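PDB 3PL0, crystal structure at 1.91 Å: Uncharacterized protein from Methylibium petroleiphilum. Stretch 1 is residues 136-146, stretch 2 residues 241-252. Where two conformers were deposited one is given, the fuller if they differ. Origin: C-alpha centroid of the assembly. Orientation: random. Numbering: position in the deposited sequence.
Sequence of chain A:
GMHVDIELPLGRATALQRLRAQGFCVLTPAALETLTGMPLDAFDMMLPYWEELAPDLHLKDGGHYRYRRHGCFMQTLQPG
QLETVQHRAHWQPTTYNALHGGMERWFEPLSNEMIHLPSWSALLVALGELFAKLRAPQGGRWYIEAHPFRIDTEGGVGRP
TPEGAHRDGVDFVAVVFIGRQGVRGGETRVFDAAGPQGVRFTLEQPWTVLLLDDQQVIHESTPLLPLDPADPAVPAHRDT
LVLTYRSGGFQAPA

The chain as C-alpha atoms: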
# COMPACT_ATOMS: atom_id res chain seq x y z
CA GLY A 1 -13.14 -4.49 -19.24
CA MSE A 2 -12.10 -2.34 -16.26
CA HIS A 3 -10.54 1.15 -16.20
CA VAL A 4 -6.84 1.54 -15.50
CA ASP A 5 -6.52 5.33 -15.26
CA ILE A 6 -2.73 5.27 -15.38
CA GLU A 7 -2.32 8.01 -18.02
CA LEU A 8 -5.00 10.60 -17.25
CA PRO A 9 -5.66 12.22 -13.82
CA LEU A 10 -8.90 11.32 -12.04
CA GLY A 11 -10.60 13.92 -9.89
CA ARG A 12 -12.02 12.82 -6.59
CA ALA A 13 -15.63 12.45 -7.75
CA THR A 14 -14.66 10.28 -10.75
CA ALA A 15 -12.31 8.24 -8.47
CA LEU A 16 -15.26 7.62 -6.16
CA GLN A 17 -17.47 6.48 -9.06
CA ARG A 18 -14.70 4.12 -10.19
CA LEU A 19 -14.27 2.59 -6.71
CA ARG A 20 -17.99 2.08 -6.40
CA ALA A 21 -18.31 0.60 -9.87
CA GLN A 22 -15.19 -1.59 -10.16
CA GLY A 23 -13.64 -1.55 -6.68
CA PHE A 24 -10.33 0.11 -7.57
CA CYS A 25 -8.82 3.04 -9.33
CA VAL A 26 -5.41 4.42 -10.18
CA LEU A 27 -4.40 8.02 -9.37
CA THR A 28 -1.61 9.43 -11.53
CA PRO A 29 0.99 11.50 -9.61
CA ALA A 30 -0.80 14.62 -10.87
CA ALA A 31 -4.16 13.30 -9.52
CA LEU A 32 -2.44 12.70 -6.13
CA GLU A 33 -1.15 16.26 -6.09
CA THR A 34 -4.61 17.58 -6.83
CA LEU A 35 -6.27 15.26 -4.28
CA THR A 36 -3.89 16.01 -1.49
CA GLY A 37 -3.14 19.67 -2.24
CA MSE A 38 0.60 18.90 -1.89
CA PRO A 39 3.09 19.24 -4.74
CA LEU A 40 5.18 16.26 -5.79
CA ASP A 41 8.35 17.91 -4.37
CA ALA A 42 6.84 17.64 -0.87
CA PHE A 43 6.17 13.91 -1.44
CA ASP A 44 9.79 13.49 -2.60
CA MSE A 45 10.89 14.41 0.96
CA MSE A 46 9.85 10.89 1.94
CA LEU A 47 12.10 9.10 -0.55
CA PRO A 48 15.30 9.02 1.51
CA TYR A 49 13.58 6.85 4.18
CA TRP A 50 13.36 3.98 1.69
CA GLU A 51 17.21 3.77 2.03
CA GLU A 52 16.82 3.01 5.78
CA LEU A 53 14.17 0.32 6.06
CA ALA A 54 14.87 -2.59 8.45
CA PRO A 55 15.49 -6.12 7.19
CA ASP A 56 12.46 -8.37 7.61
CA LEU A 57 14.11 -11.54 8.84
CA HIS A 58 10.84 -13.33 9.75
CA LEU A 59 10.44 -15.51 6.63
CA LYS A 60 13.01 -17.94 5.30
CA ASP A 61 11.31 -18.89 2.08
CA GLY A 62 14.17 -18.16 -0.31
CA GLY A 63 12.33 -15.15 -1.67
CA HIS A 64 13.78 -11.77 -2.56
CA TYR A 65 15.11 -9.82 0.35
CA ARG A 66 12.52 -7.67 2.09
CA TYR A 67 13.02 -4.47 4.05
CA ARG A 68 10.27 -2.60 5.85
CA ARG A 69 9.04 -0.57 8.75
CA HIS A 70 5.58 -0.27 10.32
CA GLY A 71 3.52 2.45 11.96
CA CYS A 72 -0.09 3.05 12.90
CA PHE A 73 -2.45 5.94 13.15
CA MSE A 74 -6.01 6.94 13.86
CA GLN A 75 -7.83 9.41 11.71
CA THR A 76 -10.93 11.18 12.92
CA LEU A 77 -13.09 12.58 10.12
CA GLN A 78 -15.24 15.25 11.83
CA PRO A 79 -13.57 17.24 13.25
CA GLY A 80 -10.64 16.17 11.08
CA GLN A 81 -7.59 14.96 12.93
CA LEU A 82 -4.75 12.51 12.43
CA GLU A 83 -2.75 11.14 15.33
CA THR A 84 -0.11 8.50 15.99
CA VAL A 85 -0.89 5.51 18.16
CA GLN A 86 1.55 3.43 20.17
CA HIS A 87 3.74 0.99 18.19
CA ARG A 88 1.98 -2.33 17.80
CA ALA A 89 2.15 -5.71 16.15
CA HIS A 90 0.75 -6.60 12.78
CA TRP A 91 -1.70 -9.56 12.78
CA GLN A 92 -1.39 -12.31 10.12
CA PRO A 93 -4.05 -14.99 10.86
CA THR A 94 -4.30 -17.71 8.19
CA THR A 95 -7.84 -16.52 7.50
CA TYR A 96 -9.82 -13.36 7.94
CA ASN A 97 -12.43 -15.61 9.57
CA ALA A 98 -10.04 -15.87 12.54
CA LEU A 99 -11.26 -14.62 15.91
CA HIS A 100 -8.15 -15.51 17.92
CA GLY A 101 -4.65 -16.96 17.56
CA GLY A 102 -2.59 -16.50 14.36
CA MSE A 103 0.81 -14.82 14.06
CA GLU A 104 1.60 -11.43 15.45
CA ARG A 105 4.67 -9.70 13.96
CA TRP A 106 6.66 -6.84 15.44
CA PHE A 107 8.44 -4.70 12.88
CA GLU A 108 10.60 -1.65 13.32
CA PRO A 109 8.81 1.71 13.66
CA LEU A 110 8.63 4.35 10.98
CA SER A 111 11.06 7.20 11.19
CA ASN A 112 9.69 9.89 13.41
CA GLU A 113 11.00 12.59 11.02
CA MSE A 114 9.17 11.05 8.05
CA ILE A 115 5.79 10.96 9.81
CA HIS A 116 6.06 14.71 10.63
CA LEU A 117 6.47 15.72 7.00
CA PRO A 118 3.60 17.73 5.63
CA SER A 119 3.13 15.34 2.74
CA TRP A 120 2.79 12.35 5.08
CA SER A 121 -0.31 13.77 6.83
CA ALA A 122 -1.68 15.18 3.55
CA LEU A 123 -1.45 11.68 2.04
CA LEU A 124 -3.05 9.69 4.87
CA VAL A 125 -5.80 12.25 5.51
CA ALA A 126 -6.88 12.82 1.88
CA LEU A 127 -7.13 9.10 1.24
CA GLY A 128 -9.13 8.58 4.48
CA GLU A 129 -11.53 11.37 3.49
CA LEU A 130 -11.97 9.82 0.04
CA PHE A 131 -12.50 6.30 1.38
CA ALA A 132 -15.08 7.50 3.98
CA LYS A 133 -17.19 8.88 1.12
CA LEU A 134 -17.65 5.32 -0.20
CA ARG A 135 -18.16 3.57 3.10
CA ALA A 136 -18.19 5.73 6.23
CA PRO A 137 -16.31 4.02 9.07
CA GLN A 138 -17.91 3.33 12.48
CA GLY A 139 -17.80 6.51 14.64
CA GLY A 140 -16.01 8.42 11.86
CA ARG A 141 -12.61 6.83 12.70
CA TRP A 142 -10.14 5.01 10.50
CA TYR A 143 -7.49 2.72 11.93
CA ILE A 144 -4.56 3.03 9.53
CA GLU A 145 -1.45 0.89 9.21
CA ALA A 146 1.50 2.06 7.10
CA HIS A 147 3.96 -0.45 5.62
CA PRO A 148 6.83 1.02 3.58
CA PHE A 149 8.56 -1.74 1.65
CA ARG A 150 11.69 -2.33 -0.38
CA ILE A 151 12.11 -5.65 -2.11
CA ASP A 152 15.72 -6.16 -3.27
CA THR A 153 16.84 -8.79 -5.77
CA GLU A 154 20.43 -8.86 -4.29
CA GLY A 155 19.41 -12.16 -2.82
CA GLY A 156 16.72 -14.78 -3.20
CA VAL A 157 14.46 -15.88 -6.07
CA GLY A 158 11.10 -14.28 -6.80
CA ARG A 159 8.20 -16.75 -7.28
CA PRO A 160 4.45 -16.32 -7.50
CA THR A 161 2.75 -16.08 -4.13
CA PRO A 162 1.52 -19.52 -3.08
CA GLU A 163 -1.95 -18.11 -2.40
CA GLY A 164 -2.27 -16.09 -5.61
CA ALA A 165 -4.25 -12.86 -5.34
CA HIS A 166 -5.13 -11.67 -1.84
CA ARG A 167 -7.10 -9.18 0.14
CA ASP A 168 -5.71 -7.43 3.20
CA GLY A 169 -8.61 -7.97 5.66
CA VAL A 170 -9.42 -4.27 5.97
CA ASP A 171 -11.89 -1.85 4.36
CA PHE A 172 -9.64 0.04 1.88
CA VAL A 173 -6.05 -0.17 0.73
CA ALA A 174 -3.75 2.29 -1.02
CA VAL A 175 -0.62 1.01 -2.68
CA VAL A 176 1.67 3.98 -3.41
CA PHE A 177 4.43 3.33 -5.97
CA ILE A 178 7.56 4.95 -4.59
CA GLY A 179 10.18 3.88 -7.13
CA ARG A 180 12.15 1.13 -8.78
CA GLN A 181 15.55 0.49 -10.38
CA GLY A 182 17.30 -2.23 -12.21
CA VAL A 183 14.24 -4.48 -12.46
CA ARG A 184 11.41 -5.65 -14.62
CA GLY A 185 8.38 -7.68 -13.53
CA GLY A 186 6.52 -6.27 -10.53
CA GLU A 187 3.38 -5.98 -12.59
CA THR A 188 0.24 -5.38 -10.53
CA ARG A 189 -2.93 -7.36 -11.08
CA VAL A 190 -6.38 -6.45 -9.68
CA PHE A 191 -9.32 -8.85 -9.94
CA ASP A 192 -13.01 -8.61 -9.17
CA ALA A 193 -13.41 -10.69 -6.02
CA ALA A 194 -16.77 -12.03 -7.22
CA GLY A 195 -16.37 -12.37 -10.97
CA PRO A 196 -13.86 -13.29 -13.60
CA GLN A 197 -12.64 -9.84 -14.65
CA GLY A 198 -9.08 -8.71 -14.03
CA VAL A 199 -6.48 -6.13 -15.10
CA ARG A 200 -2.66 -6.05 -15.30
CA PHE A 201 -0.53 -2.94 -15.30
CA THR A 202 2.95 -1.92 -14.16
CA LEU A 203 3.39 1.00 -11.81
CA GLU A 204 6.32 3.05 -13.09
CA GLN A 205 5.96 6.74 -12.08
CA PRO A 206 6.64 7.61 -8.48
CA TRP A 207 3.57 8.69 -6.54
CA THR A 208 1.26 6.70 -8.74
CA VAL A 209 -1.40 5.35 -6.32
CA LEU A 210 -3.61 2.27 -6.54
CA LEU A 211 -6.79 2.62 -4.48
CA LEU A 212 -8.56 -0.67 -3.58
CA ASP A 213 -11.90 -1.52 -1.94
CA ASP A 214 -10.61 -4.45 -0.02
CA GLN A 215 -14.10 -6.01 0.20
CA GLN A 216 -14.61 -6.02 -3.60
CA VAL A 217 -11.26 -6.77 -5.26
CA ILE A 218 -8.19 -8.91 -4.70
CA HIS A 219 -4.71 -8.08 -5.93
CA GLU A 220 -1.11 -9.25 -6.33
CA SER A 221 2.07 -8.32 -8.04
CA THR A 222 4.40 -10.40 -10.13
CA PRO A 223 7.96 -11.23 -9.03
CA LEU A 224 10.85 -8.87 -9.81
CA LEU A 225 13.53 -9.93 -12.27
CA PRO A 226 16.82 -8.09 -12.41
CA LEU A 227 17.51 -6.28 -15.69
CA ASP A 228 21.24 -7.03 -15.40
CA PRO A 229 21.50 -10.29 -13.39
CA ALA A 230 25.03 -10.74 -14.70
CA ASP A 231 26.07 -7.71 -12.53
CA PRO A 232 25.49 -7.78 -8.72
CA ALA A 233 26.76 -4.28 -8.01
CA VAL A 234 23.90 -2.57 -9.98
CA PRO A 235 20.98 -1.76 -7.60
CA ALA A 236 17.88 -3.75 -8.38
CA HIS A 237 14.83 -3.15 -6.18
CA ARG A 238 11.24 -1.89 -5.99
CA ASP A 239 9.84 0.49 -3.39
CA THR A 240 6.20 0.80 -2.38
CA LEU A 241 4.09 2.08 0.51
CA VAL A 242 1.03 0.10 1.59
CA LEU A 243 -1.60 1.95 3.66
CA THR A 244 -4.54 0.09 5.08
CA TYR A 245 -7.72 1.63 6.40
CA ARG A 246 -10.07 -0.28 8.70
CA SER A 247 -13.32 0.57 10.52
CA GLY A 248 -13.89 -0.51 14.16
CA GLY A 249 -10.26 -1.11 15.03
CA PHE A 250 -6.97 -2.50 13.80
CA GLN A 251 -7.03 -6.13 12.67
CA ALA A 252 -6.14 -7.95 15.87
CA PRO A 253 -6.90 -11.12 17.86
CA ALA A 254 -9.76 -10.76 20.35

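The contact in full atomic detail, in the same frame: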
# COMPACT_ATOMS: atom_id res chain seq x y z
N ALA A 136 -18.55 5.02 5.01
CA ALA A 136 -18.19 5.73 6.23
C ALA A 136 -17.83 4.76 7.35
O ALA A 136 -18.59 3.88 7.65
CB ALA A 136 -19.36 6.63 6.68
N PRO A 137 -16.68 4.95 7.98
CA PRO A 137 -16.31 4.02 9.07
C PRO A 137 -17.06 4.28 10.39
O PRO A 137 -17.41 5.42 10.68
CB PRO A 137 -14.83 4.31 9.27
CG PRO A 137 -14.66 5.75 8.82
CD PRO A 137 -15.68 6.00 7.75
N GLN A 138 -17.25 3.23 11.18
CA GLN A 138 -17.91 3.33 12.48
C GLN A 138 -17.33 4.49 13.31
O GLN A 138 -16.12 4.62 13.46
CB GLN A 138 -17.78 2.02 13.26
CG GLN A 138 -18.41 2.03 14.68
CD GLN A 138 -19.86 2.47 14.71
OE1 GLN A 138 -20.63 2.20 13.79
NE2 GLN A 138 -20.24 3.16 15.78
N GLY A 139 -18.21 5.34 13.83
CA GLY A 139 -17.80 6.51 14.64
C GLY A 139 -16.87 7.51 13.94
O GLY A 139 -16.19 8.27 14.60
N GLY A 140 -16.88 7.53 12.62
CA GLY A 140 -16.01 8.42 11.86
C GLY A 140 -14.51 8.29 12.13
O GLY A 140 -13.79 9.28 12.04
N ARG A 141 -14.03 7.07 12.44
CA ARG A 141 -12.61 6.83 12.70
C ARG A 141 -12.05 5.76 11.78
O ARG A 141 -12.63 4.69 11.66
CB ARG A 141 -12.34 6.34 14.14
CG ARG A 141 -12.70 7.28 15.26
CD ARG A 141 -12.28 6.68 16.58
NE ARG A 141 -12.79 7.40 17.73
CZ ARG A 141 -12.22 8.48 18.29
NH1 ARG A 141 -11.09 8.99 17.79
NH2 ARG A 141 -12.79 9.05 19.35
N TRP A 142 -10.92 6.03 11.16
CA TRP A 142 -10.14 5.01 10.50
C TRP A 142 -8.94 4.59 11.35
O TRP A 142 -8.23 5.43 11.91
CB TRP A 142 -9.58 5.52 9.14
CG TRP A 142 -10.56 5.68 8.00
CD1 TRP A 142 -10.81 6.82 7.29
CD2 TRP A 142 -11.37 4.67 7.42
NE1 TRP A 142 -11.73 6.58 6.31
CE2 TRP A 142 -12.11 5.27 6.38
CE3 TRP A 142 -11.57 3.32 7.71
CZ2 TRP A 142 -13.00 4.54 5.58
CZ3 TRP A 142 -12.45 2.60 6.92
CH2 TRP A 142 -13.15 3.21 5.88
N TYR A 143 -8.69 3.30 11.38
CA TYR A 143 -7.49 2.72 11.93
C TYR A 143 -6.61 2.34 10.76
O TYR A 143 -6.97 1.48 9.93
CB TYR A 143 -7.83 1.49 12.77
CG TYR A 143 -8.75 1.87 13.90
CD1 TYR A 143 -10.11 1.98 13.71
CD2 TYR A 143 -8.23 2.21 15.16
CE1 TYR A 143 -10.96 2.38 14.77
CE2 TYR A 143 -9.05 2.59 16.19
CZ TYR A 143 -10.41 2.68 15.99
OH TYR A 143 -11.23 3.06 17.01
N ILE A 144 -5.46 3.02 10.70
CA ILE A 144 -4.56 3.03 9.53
C ILE A 144 -3.25 2.35 9.92
O ILE A 144 -2.60 2.73 10.91
CB ILE A 144 -4.23 4.50 9.09
CG1 ILE A 144 -5.53 5.26 8.81
CG2 ILE A 144 -3.24 4.55 7.91
CD1 ILE A 144 -5.34 6.74 8.50
N GLU A 145 -2.82 1.39 9.12
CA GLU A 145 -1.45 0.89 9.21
C GLU A 145 -0.64 1.31 7.97
O GLU A 145 -1.18 1.36 6.87
CB GLU A 145 -1.44 -0.63 9.37
CG GLU A 145 -2.26 -1.13 10.58
CD GLU A 145 -2.04 -2.61 10.94
OE1 GLU A 145 -0.87 -3.06 11.03
OE2 GLU A 145 -3.06 -3.32 11.18
N ALA A 146 0.62 1.67 8.18
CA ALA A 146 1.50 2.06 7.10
C ALA A 146 2.63 1.04 7.01
O ALA A 146 3.29 0.77 8.02
CB ALA A 146 2.05 3.42 7.34
N LEU A 241 4.69 1.78 -0.78
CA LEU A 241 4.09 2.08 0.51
C LEU A 241 2.69 1.53 0.53
O LEU A 241 1.88 1.98 -0.28
CB LEU A 241 4.00 3.58 0.71
CG LEU A 241 3.30 4.04 1.99
CD1 LEU A 241 4.03 3.56 3.27
CD2 LEU A 241 3.21 5.56 1.95
N VAL A 242 2.39 0.62 1.45
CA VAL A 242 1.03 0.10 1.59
C VAL A 242 0.35 0.74 2.80
O VAL A 242 0.89 0.71 3.92
CB VAL A 242 1.02 -1.43 1.72
CG1 VAL A 242 -0.44 -1.97 1.98
CG2 VAL A 242 1.66 -2.07 0.44
N LEU A 243 -0.81 1.34 2.58
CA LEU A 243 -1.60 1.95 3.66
C LEU A 243 -2.91 1.20 3.74
O LEU A 243 -3.58 0.98 2.71
CB LEU A 243 -1.86 3.44 3.38
CG LEU A 243 -0.67 4.41 3.21
CD1 LEU A 243 -1.10 5.83 2.70
CD2 LEU A 243 0.14 4.52 4.49
N THR A 244 -3.29 0.75 4.94
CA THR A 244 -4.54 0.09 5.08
C THR A 244 -5.44 0.91 5.98
O THR A 244 -5.00 1.50 6.98
CB THR A 244 -4.38 -1.34 5.63
OG1 THR A 244 -3.85 -1.28 6.95
CG2 THR A 244 -3.48 -2.16 4.74
N TYR A 245 -6.72 0.93 5.63
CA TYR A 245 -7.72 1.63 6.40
C TYR A 245 -8.79 0.63 6.84
O TYR A 245 -9.36 -0.11 6.01
CB TYR A 245 -8.37 2.73 5.55
CG TYR A 245 -7.43 3.87 5.21
CD1 TYR A 245 -6.36 3.68 4.34
CD2 TYR A 245 -7.62 5.14 5.77
CE1 TYR A 245 -5.49 4.71 4.04
CE2 TYR A 245 -6.77 6.18 5.47
CZ TYR A 245 -5.69 5.96 4.62
OH TYR A 245 -4.85 7.01 4.33
N ARG A 246 -9.10 0.66 8.14
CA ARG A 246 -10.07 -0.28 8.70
C ARG A 246 -10.99 0.42 9.70
O ARG A 246 -10.53 1.20 10.54
CB ARG A 246 -9.33 -1.43 9.36
CG ARG A 246 -10.25 -2.62 9.79
CD ARG A 246 -9.42 -3.85 10.12
NE ARG A 246 -10.29 -5.01 10.29
CZ ARG A 246 -10.94 -5.29 11.42
NH1 ARG A 246 -10.83 -4.51 12.48
NH2 ARG A 246 -11.73 -6.35 11.48
N SER A 247 -12.30 0.14 9.58
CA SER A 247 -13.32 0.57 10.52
C SER A 247 -13.32 -0.30 11.76
O SER A 247 -13.01 -1.47 11.65
CB SER A 247 -14.70 0.41 9.87
OG SER A 247 -15.70 0.92 10.73
N GLY A 248 -13.67 0.26 12.92
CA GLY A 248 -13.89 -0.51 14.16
C GLY A 248 -12.63 -0.65 15.00
O GLY A 248 -12.61 -0.36 16.21
N GLY A 249 -11.55 -1.08 14.37
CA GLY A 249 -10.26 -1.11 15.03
C GLY A 249 -9.22 -1.66 14.07
O GLY A 249 -9.54 -2.04 12.93
N PHE A 250 -8.00 -1.75 14.55
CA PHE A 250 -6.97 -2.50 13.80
C PHE A 250 -7.33 -3.98 13.77
O PHE A 250 -7.94 -4.48 14.71
CB PHE A 250 -5.61 -2.33 14.46
CG PHE A 250 -5.14 -0.95 14.49
CD1 PHE A 250 -4.69 -0.34 13.32
CD2 PHE A 250 -5.17 -0.22 15.65
CE1 PHE A 250 -4.25 0.96 13.34
CE2 PHE A 250 -4.72 1.08 15.67
CZ PHE A 250 -4.27 1.68 14.49
N GLN A 251 -6.95 -4.67 12.69
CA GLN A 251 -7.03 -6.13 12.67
C GLN A 251 -6.22 -6.60 13.86
O GLN A 251 -5.06 -6.20 14.04
CB GLN A 251 -6.44 -6.73 11.37
CG GLN A 251 -7.43 -7.10 10.27
CD GLN A 251 -8.25 -8.35 10.55
OE1 GLN A 251 -8.06 -9.00 11.57
NE2 GLN A 251 -9.18 -8.69 9.63
N ALA A 252 -6.83 -7.44 14.70
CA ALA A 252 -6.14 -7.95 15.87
C ALA A 252 -6.93 -9.12 16.48
O ALA A 252 -8.17 -9.17 16.37
CB ALA A 252 -5.92 -6.83 16.92
O HOH W 1 -14.01 3.27 13.22
O HOH W 2 -5.78 -0.96 8.90
O HOH W 3 -5.51 -3.05 10.67
O HOH W 4 -3.19 -5.98 12.09

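Two strands far apart in sequence pair as an antiparallel ribbon, and aromatic packing and ordered waters extend the contact into the flanking loops. Strands 141-146 and 241-246 run at 153° between their N-to-C directions, and together the stretches bury 892 Å². Two hydrogen-bonded pairs fix the register: Tyr-143 N to Arg-246 O and Arg-246 N to Tyr-143 O, both 2.9 Å; Glu-145 N to Thr-244 O, 3.1 Å, and Thr-244 N to Glu-145 O, 2.9 Å.

Side chains alternate between the faces. On one, Ile-144 CD1 lies 3.4 Å from Tyr-245 CE2, with Ile-144 CG1 over the Tyr-245 ring; the edge of that ring points at the face of Trp-142, planes at 89°. Ala-146 CB packs against Leu-243 CD2 at 3.6 Å. These residues are buried, as their apolar or aromatic surfaces suit.

On the other face, Tyr-143 turns its edge to the face of Phe-250 while Gly-249 CA lies 3.5 Å from the centroid of the Tyr-143 ring, 16° off the ring normal and so over the face. Arg-246 NH1 braces this turn, donating to Gly-249 O at 2.8 Å.

Ahead of the first strand, Gln-138 N donates to Ser-247 OG at 2.8 Å. Water 1 joins Gln-138 O and Arg-141 O to Gly-248 N; waters 3 and 4 link Glu-145 OE2 to the Gln-251 backbone.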